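Glycoside hydrolase family 88 protein (Bacteroides vulgatus, PDB 4Q88) is of unknown function but is probably a hydrolase, as a member of glycoside hydrolase family 88, whose known members act on unsaturated uronyl sugars. Local coordinates at residues N48-A53 with A351-R356; F278-L283 with F347-C352. All blocks are in the same frame, centred on the assembly; numbering follows the deposited sequence.

From the N terminus, helix 39-55 comes first and carries residues 48-53. The chain then runs through 297 residues before 351-356 on helix 341-358 closes contact 1. Contact 2 starts late in that span, on helix 272-287, and closes after 63 residues at 347-352. It therefore nests inside contact 1, and both end on the last helix, sharing A351 and C352. Helix 341-358 thus sits between an early helix and a late one and helps to close the ring of helices of the six-hairpin fold. The centres of the two contacts lie about 8 Å apart, and they touch directly. In one such place the CG of E353 meets the CB of L283 at 3.6 Å.

Contact 1. Residues N48-A53 with A351-R356; sequences NMEVCA and ACERVR
C352 fits between E50 and V51. Its SG lies 3.7 Å from V51 CG2. Its CB lies 3.8 Å from E50 CG. The C352 SG is anti to its own carbonyl carbon (chi1 -71°), which turns the sulfur toward V51. Next to this apolar patch the contact is polar and bridged by water. E50 bends at chi2 (72°), and its OE2 comes 4.2 Å from E353 OE2, with the carboxylate planes 57° apart. One water donates to both, at 2.7 Å from E50 OE2 and 2.9 Å from E353 OE2. This bridge probably eases the repulsion of like charges. A second water also joins the two oxygens and accepts from R356 NE at 2.8 Å. A third accepts from R356 NH2 and reaches E50 O and OE2. Both of these waters lie in the guanidinium plane, at its edge. A fourth links R356 NH1 to A53 O at the exposed end. Further out, N287 bonds E353 OE1 and helps to position that carboxylate. The two helices run roughly parallel, as helices of one layer do in an alpha/alpha-barrel. Helix 13-30 packs on V51 and A351, helix 58-70 on V51, and helix 272-287 on E353 and R356.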
ATOM      1  N   ASN A  48       2.915  -1.416 -10.835  1.00 17.80           N
ATOM      2  CA  ASN A  48       3.546  -1.837 -12.095  1.00 18.70           C
ATOM      3  C   ASN A  48       4.332  -3.130 -11.931  1.00 18.68           C
ATOM      4  O   ASN A  48       4.273  -4.034 -12.778  1.00 19.71           O
ATOM      5  CB  ASN A  48       4.436  -0.737 -12.644  1.00 18.57           C
ATOM      6  CG  ASN A  48       4.888  -1.026 -14.076  1.00 19.33           C
ATOM      7  OD1 ASN A  48       4.080  -1.349 -14.932  1.00 20.39           O
ATOM      8  ND2 ASN A  48       6.149  -0.886 -14.331  1.00 21.68           N
HETATM    9  N   MSE A  49       5.063  -3.275 -10.816  1.00 19.32           N
HETATM   10  CA  MSE A  49       5.813  -4.508 -10.604  1.00 19.29           C
HETATM   11  C   MSE A  49       4.865  -5.709 -10.429  1.00 19.29           C
HETATM   12  O   MSE A  49       5.179  -6.875 -10.827  1.00 19.63           O
HETATM   13  CB  MSE A  49       6.762  -4.282  -9.387  1.00 20.31           C
HETATM   14  CG  MSE A  49       7.908  -3.270  -9.556  1.00 22.02           C
HETATM   15 SE   MSE A  49       8.903  -3.693 -11.206  0.70 28.03          SE
HETATM   16  CE  MSE A  49       9.460  -5.525 -10.930  1.00 25.69           C
ATOM     17  N   GLU A  50       3.720  -5.467  -9.808  1.00 18.67           N
ATOM     18  CA  GLU A  50       2.666  -6.499  -9.717  1.00 19.25           C
ATOM     19  C   GLU A  50       2.183  -6.928 -11.115  1.00 19.31           C
ATOM     20  O   GLU A  50       2.085  -8.140 -11.407  1.00 19.60           O
ATOM     21  CB  GLU A  50       1.502  -6.015  -8.885  1.00 19.92           C
ATOM     22  CG  GLU A  50       0.625  -7.138  -8.369  1.00 21.33           C
ATOM     23  CD  GLU A  50       1.293  -7.947  -7.261  1.00 24.32           C
ATOM     24  OE1 GLU A  50       2.184  -7.429  -6.545  1.00 25.75           O
ATOM     25  OE2 GLU A  50       0.933  -9.140  -7.082  1.00 26.76           O
ATOM     26  N   VAL A  51       1.938  -5.962 -11.980  1.00 19.67           N
ATOM     27  CA  VAL A  51       1.575  -6.255 -13.402  1.00 20.74           C
ATOM     28  C   VAL A  51       2.673  -7.039 -14.115  1.00 20.93           C
ATOM     29  O   VAL A  51       2.384  -8.000 -14.834  1.00 22.75           O
ATOM     30  CB  VAL A  51       1.228  -4.992 -14.196  1.00 20.80           C
ATOM     31  CG1 VAL A  51       0.762  -5.345 -15.604  1.00 20.59           C
ATOM     32  CG2 VAL A  51       0.127  -4.243 -13.489  1.00 20.85           C
ATOM     33  N   CYS A  52       3.924  -6.660 -13.877  1.00 21.26           N
ATOM     34  CA  CYS A  52       5.043  -7.412 -14.472  1.00 21.86           C
ATOM     35  C   CYS A  52       5.098  -8.831 -13.972  1.00 21.81           C
ATOM     36  O   CYS A  52       5.381  -9.788 -14.752  1.00 21.31           O
ATOM     37  CB  CYS A  52       6.373  -6.755 -14.228  1.00 23.45           C
ATOM     38  SG  CYS A  52       6.550  -5.186 -15.061  1.00 24.15           S
ATOM     39  N   ALA A  53       4.835  -9.045 -12.692  1.00 20.06           N
ATOM     40  CA  ALA A  53       4.769 -10.414 -12.187  1.00 22.01           C
ATOM     41  C   ALA A  53       3.672 -11.244 -12.848  1.00 21.51           C
ATOM     42  O   ALA A  53       3.795 -12.453 -13.031  1.00 20.97           O
ATOM     43  CB  ALA A  53       4.568 -10.414 -10.660  1.00 22.57           C
ATOM     44  N   ALA A 351      -6.619  -5.514  -9.330  1.00 20.30           N
ATOM     45  CA  ALA A 351      -6.928  -6.111 -10.635  1.00 20.20           C
ATOM     46  C   ALA A 351      -6.046  -7.352 -10.882  1.00 19.93           C
ATOM     47  O   ALA A 351      -6.567  -8.407 -11.308  1.00 21.76           O
ATOM     48  CB  ALA A 351      -6.760  -5.102 -11.768  1.00 20.90           C
ATOM     49  N   CYS A 352      -4.750  -7.245 -10.577  1.00 19.88           N
ATOM     50  CA  CYS A 352      -3.834  -8.402 -10.768  1.00 19.93           C
ATOM     51  C   CYS A 352      -4.273  -9.582  -9.900  1.00 20.27           C
ATOM     52  O   CYS A 352      -4.336 -10.756 -10.357  1.00 21.33           O
ATOM     53  CB  CYS A 352      -2.404  -8.044 -10.457  1.00 18.66           C
ATOM     54  SG  CYS A 352      -1.654  -6.956 -11.654  1.00 21.38           S
ATOM     55  N   GLU A 353      -4.558  -9.301  -8.636  1.00 19.44           N
ATOM     56  CA  GLU A 353      -4.997 -10.362  -7.744  1.00 21.17           C
ATOM     57  C   GLU A 353      -6.357 -10.957  -8.141  1.00 20.26           C
ATOM     58  O   GLU A 353      -6.610 -12.133  -7.864  1.00 22.81           O
ATOM     59  CB  GLU A 353      -4.983  -9.882  -6.275  1.00 21.16           C
ATOM     60  CG  GLU A 353      -4.760 -10.998  -5.250  1.00 23.12           C
ATOM     61  CD  GLU A 353      -3.448 -11.794  -5.340  1.00 23.43           C
ATOM     62  OE1 GLU A 353      -3.499 -12.982  -5.021  1.00 24.05           O
ATOM     63  OE2 GLU A 353      -2.365 -11.264  -5.675  1.00 24.00           O
ATOM     64  N   ARG A 354      -7.218 -10.157  -8.761  1.00 18.85           N
ATOM     65  CA  ARG A 354      -8.469 -10.647  -9.287  1.00 20.59           C
ATOM     66  C   ARG A 354      -8.252 -11.695 -10.401  1.00 21.18           C
ATOM     67  O   ARG A 354      -8.952 -12.703 -10.439  1.00 23.06           O
ATOM     68  CB  ARG A 354      -9.304  -9.525  -9.830  1.00 21.37           C
ATOM     69  CG  ARG A 354     -10.682  -9.930 -10.344  1.00 22.29           C
ATOM     70  CD  ARG A 354     -11.573 -10.470  -9.228  1.00 24.07           C
ATOM     71  NE  ARG A 354     -12.905 -10.724  -9.759  1.00 25.20           N
ATOM     72  CZ  ARG A 354     -13.947 -11.193  -9.095  1.00 25.41           C
ATOM     73  NH1 ARG A 354     -13.914 -11.479  -7.802  1.00 25.48           N
ATOM     74  NH2 ARG A 354     -15.062 -11.352  -9.765  1.00 29.37           N
ATOM     75  N   VAL A 355      -7.280 -11.443 -11.270  1.00 22.59           N
ATOM     76  CA  VAL A 355      -6.903 -12.443 -12.297  1.00 22.87           C
ATOM     77  C   VAL A 355      -6.499 -13.740 -11.602  1.00 24.26           C
ATOM     78  O   VAL A 355      -6.968 -14.833 -11.986  1.00 26.33           O
ATOM     79  CB  VAL A 355      -5.760 -11.936 -13.206  1.00 23.99           C
ATOM     80  CG1 VAL A 355      -5.294 -13.065 -14.141  1.00 25.56           C
ATOM     81  CG2 VAL A 355      -6.210 -10.750 -13.992  1.00 24.15           C
ATOM     82  N   ARG A 356      -5.680 -13.661 -10.540  1.00 22.52           N
ATOM     83  CA  ARG A 356      -5.250 -14.837  -9.851  1.00 21.99           C
ATOM     84  C   ARG A 356      -6.407 -15.552  -9.165  1.00 23.85           C
ATOM     85  O   ARG A 356      -6.412 -16.751  -9.042  1.00 25.37           O
ATOM     86  CB  ARG A 356      -4.101 -14.560  -8.882  1.00 22.64           C
ATOM     87  CG  ARG A 356      -2.908 -13.836  -9.481  1.00 23.55           C
ATOM     88  CD  ARG A 356      -1.755 -13.809  -8.489  1.00 23.16           C
ATOM     89  NE  ARG A 356      -0.574 -13.116  -9.026  1.00 23.86           N
ATOM     90  CZ  ARG A 356       0.305 -13.659  -9.876  1.00 24.95           C
ATOM     91  NH1 ARG A 356       0.152 -14.917 -10.253  1.00 27.43           N
ATOM     92  NH2 ARG A 356       1.352 -12.955 -10.331  1.00 24.05           N
TER
HETATM   93  O   HOH W   1      -1.289 -10.557  -8.190  1.00 21.51           O
HETATM   94  O   HOH W   2       0.226 -10.332  -4.757  1.00 27.18           O
HETATM   95  O   HOH W   3       1.104 -10.110  -9.830  1.00 43.70           O
HETATM   96  O   HOH W   4       2.137 -14.893 -12.783  1.00 28.96           O

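Contact 2. Residues F278-L283 with F347-C352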
ATOM      1  N   PHE A 278      -8.076  -2.589   0.069  1.00 17.31           N
ATOM      2  CA  PHE A 278      -8.819  -3.658   0.770  1.00 16.60           C
ATOM      3  C   PHE A 278      -9.092  -4.833  -0.173  1.00 18.85           C
ATOM      4  O   PHE A 278      -8.958  -5.989   0.201  1.00 18.90           O
ATOM      5  CB  PHE A 278     -10.133  -3.163   1.312  1.00 16.73           C
ATOM      6  CG  PHE A 278     -10.010  -2.119   2.433  1.00 15.58           C
ATOM      7  CD1 PHE A 278      -9.104  -2.277   3.453  1.00 15.26           C
ATOM      8  CD2 PHE A 278     -10.864  -1.049   2.465  1.00 15.92           C
ATOM      9  CE1 PHE A 278      -9.039  -1.386   4.507  1.00 14.57           C
ATOM     10  CE2 PHE A 278     -10.780  -0.112   3.484  1.00 16.07           C
ATOM     11  CZ  PHE A 278      -9.849  -0.269   4.505  1.00 14.47           C
ATOM     12  N   THR A 279      -9.520  -4.530  -1.402  1.00 17.73           N
ATOM     13  CA  THR A 279      -9.869  -5.582  -2.341  1.00 18.24           C
ATOM     14  C   THR A 279      -8.643  -6.456  -2.611  1.00 18.19           C
ATOM     15  O   THR A 279      -8.761  -7.698  -2.717  1.00 18.69           O
ATOM     16  CB  THR A 279     -10.451  -4.963  -3.635  1.00 19.27           C
ATOM     17  OG1 THR A 279     -11.608  -4.181  -3.289  1.00 19.44           O
ATOM     18  CG2 THR A 279     -10.842  -6.039  -4.621  1.00 21.14           C
ATOM     19  N   TYR A 280      -7.488  -5.808  -2.837  1.00 17.99           N
ATOM     20  CA  TYR A 280      -6.237  -6.537  -2.989  1.00 18.67           C
ATOM     21  C   TYR A 280      -6.008  -7.464  -1.840  1.00 19.12           C
ATOM     22  O   TYR A 280      -5.710  -8.683  -1.996  1.00 18.07           O
ATOM     23  CB  TYR A 280      -5.031  -5.570  -3.142  1.00 18.67           C
ATOM     24  CG  TYR A 280      -3.698  -6.285  -3.052  1.00 18.69           C
ATOM     25  CD1 TYR A 280      -3.301  -7.197  -4.053  1.00 20.16           C
ATOM     26  CD2 TYR A 280      -2.871  -6.138  -1.942  1.00 19.60           C
ATOM     27  CE1 TYR A 280      -2.093  -7.898  -3.943  1.00 20.84           C
ATOM     28  CE2 TYR A 280      -1.653  -6.862  -1.843  1.00 21.19           C
ATOM     29  CZ  TYR A 280      -1.275  -7.707  -2.842  1.00 20.87           C
ATOM     30  OH  TYR A 280      -0.104  -8.406  -2.736  1.00 22.36           O
ATOM     31  N   GLY A 281      -6.148  -6.942  -0.635  1.00 18.33           N
ATOM     32  CA  GLY A 281      -5.857  -7.740   0.544  1.00 18.34           C
ATOM     33  C   GLY A 281      -6.805  -8.932   0.689  1.00 18.80           C
ATOM     34  O   GLY A 281      -6.355 -10.060   1.012  1.00 17.42           O
ATOM     35  N   PHE A 282      -8.086  -8.725   0.399  1.00 18.68           N
ATOM     36  CA  PHE A 282      -9.065  -9.806   0.542  1.00 18.65           C
ATOM     37  C   PHE A 282      -8.796 -10.890  -0.529  1.00 19.34           C
ATOM     38  O   PHE A 282      -8.773 -12.063  -0.242  1.00 19.59           O
ATOM     39  CB  PHE A 282     -10.481  -9.269   0.361  1.00 19.45           C
ATOM     40  CG  PHE A 282     -11.029  -8.538   1.579  1.00 18.34           C
ATOM     41  CD1 PHE A 282     -11.242  -9.217   2.735  1.00 19.87           C
ATOM     42  CD2 PHE A 282     -11.404  -7.225   1.512  1.00 18.82           C
ATOM     43  CE1 PHE A 282     -11.789  -8.609   3.848  1.00 19.74           C
ATOM     44  CE2 PHE A 282     -11.987  -6.616   2.616  1.00 18.45           C
ATOM     45  CZ  PHE A 282     -12.144  -7.299   3.785  1.00 18.68           C
ATOM     46  N   LEU A 283      -8.565 -10.453  -1.760  1.00 19.25           N
ATOM     47  CA  LEU A 283      -8.292 -11.419  -2.854  1.00 19.74           C
ATOM     48  C   LEU A 283      -7.013 -12.217  -2.528  1.00 19.13           C
ATOM     49  O   LEU A 283      -6.999 -13.448  -2.672  1.00 21.04           O
ATOM     50  CB  LEU A 283      -8.184 -10.685  -4.174  1.00 20.23           C
ATOM     51  CG  LEU A 283      -9.481 -10.142  -4.756  1.00 20.98           C
ATOM     52  CD1 LEU A 283      -9.113  -9.138  -5.842  1.00 21.62           C
ATOM     53  CD2 LEU A 283     -10.393 -11.271  -5.271  1.00 23.88           C
ATOM     54  N   PHE A 347      -5.344   0.235  -7.588  1.00 18.40           N
ATOM     55  CA  PHE A 347      -6.235  -0.422  -8.526  1.00 19.46           C
ATOM     56  C   PHE A 347      -5.571  -1.619  -9.239  1.00 18.64           C
ATOM     57  O   PHE A 347      -6.118  -2.702  -9.256  1.00 18.24           O
ATOM     58  CB  PHE A 347      -6.780   0.567  -9.533  1.00 19.57           C
ATOM     59  CG  PHE A 347      -7.756  -0.037 -10.523  1.00 20.25           C
ATOM     60  CD1 PHE A 347      -7.299  -0.713 -11.643  1.00 22.06           C
ATOM     61  CD2 PHE A 347      -9.119   0.041 -10.307  1.00 23.25           C
ATOM     62  CE1 PHE A 347      -8.216  -1.288 -12.554  1.00 23.52           C
ATOM     63  CE2 PHE A 347     -10.021  -0.507 -11.207  1.00 23.13           C
ATOM     64  CZ  PHE A 347      -9.568  -1.172 -12.298  1.00 23.10           C
ATOM     65  N   LEU A 348      -4.355  -1.415  -9.710  1.00 18.71           N
ATOM     66  CA  LEU A 348      -3.610  -2.511 -10.369  1.00 20.16           C
ATOM     67  C   LEU A 348      -3.313  -3.682  -9.450  1.00 19.46           C
ATOM     68  O   LEU A 348      -3.385  -4.843  -9.888  1.00 19.51           O
ATOM     69  CB  LEU A 348      -2.331  -1.987 -11.037  1.00 20.22           C
ATOM     70  CG  LEU A 348      -2.533  -1.007 -12.176  1.00 21.70           C
ATOM     71  CD1 LEU A 348      -1.200  -0.352 -12.497  1.00 23.81           C
ATOM     72  CD2 LEU A 348      -3.089  -1.660 -13.399  1.00 23.30           C
ATOM     73  N   LEU A 349      -2.989  -3.438  -8.177  1.00 19.45           N
ATOM     74  CA  LEU A 349      -2.801  -4.548  -7.248  1.00 19.16           C
ATOM     75  C   LEU A 349      -4.088  -5.372  -7.202  1.00 19.27           C
ATOM     76  O   LEU A 349      -4.066  -6.605  -7.346  1.00 18.16           O
ATOM     77  CB  LEU A 349      -2.457  -4.029  -5.817  1.00 18.73           C
ATOM     78  CG  LEU A 349      -1.150  -3.261  -5.585  1.00 19.96           C
ATOM     79  CD1 LEU A 349      -1.076  -2.779  -4.118  1.00 20.47           C
ATOM     80  CD2 LEU A 349       0.036  -4.132  -5.913  1.00 20.75           C
ATOM     81  N   ALA A 350      -5.229  -4.690  -7.028  1.00 18.55           N
ATOM     82  CA  ALA A 350      -6.522  -5.386  -6.909  1.00 18.61           C
ATOM     83  C   ALA A 350      -6.825  -6.169  -8.194  1.00 20.01           C
ATOM     84  O   ALA A 350      -7.228  -7.332  -8.136  1.00 18.53           O
ATOM     85  CB  ALA A 350      -7.658  -4.389  -6.646  1.00 18.95           C
ATOM     86  N   ALA A 351      -6.619  -5.514  -9.330  1.00 20.30           N
ATOM     87  CA  ALA A 351      -6.928  -6.111 -10.635  1.00 20.20           C
ATOM     88  C   ALA A 351      -6.046  -7.352 -10.882  1.00 19.93           C
ATOM     89  O   ALA A 351      -6.567  -8.407 -11.308  1.00 21.76           O
ATOM     90  CB  ALA A 351      -6.760  -5.102 -11.768  1.00 20.90           C
ATOM     91  N   CYS A 352      -4.750  -7.245 -10.577  1.00 19.88           N
ATOM     92  CA  CYS A 352      -3.834  -8.402 -10.768  1.00 19.93           C
ATOM     93  C   CYS A 352      -4.273  -9.582  -9.900  1.00 20.27           C
ATOM     94  O   CYS A 352      -4.336 -10.756 -10.357  1.00 21.33           O
ATOM     95  CB  CYS A 352      -2.404  -8.044 -10.457  1.00 18.66           C
ATOM     96  SG  CYS A 352      -1.654  -6.956 -11.654  1.00 21.38           S
TER
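Y280 leans on L349 and A350 where two helices of the alpha/alpha-barrel run side by side, a layout in keeping with the six-hairpin clan. The axes come within 7.9 Å, at 27° to each other. A350 allows this closeness because its side chain is a single methyl group. The Y280 and A350 CA atoms are 4.1 Å apart.

Apolar contacts carry most of the join. Y280 CG is anti to the backbone N (chi1 170°), and this swings the ring across L349, with L349 CD1 over one ring face. The ring's CD1 meets L349 CB at 3.7 Å. An alanine at Y280 would probably open a gap beside L349, leaving its side chain freer to turn. The A350 CB methyl packs on T279 CG2 at 4.1 Å. T279 OG1 turns back to its own helix and bonds T275 O. Helix 209-225 covers Y280 through A217 and K221, and helix 293-311 packs on T279.

Side chains also press on backbone carbonyls. Y280 CD1 is 3.4 Å from L349 O. One turn on, L283 sends its CD1 methyl to within 3.5 Å of A350 O.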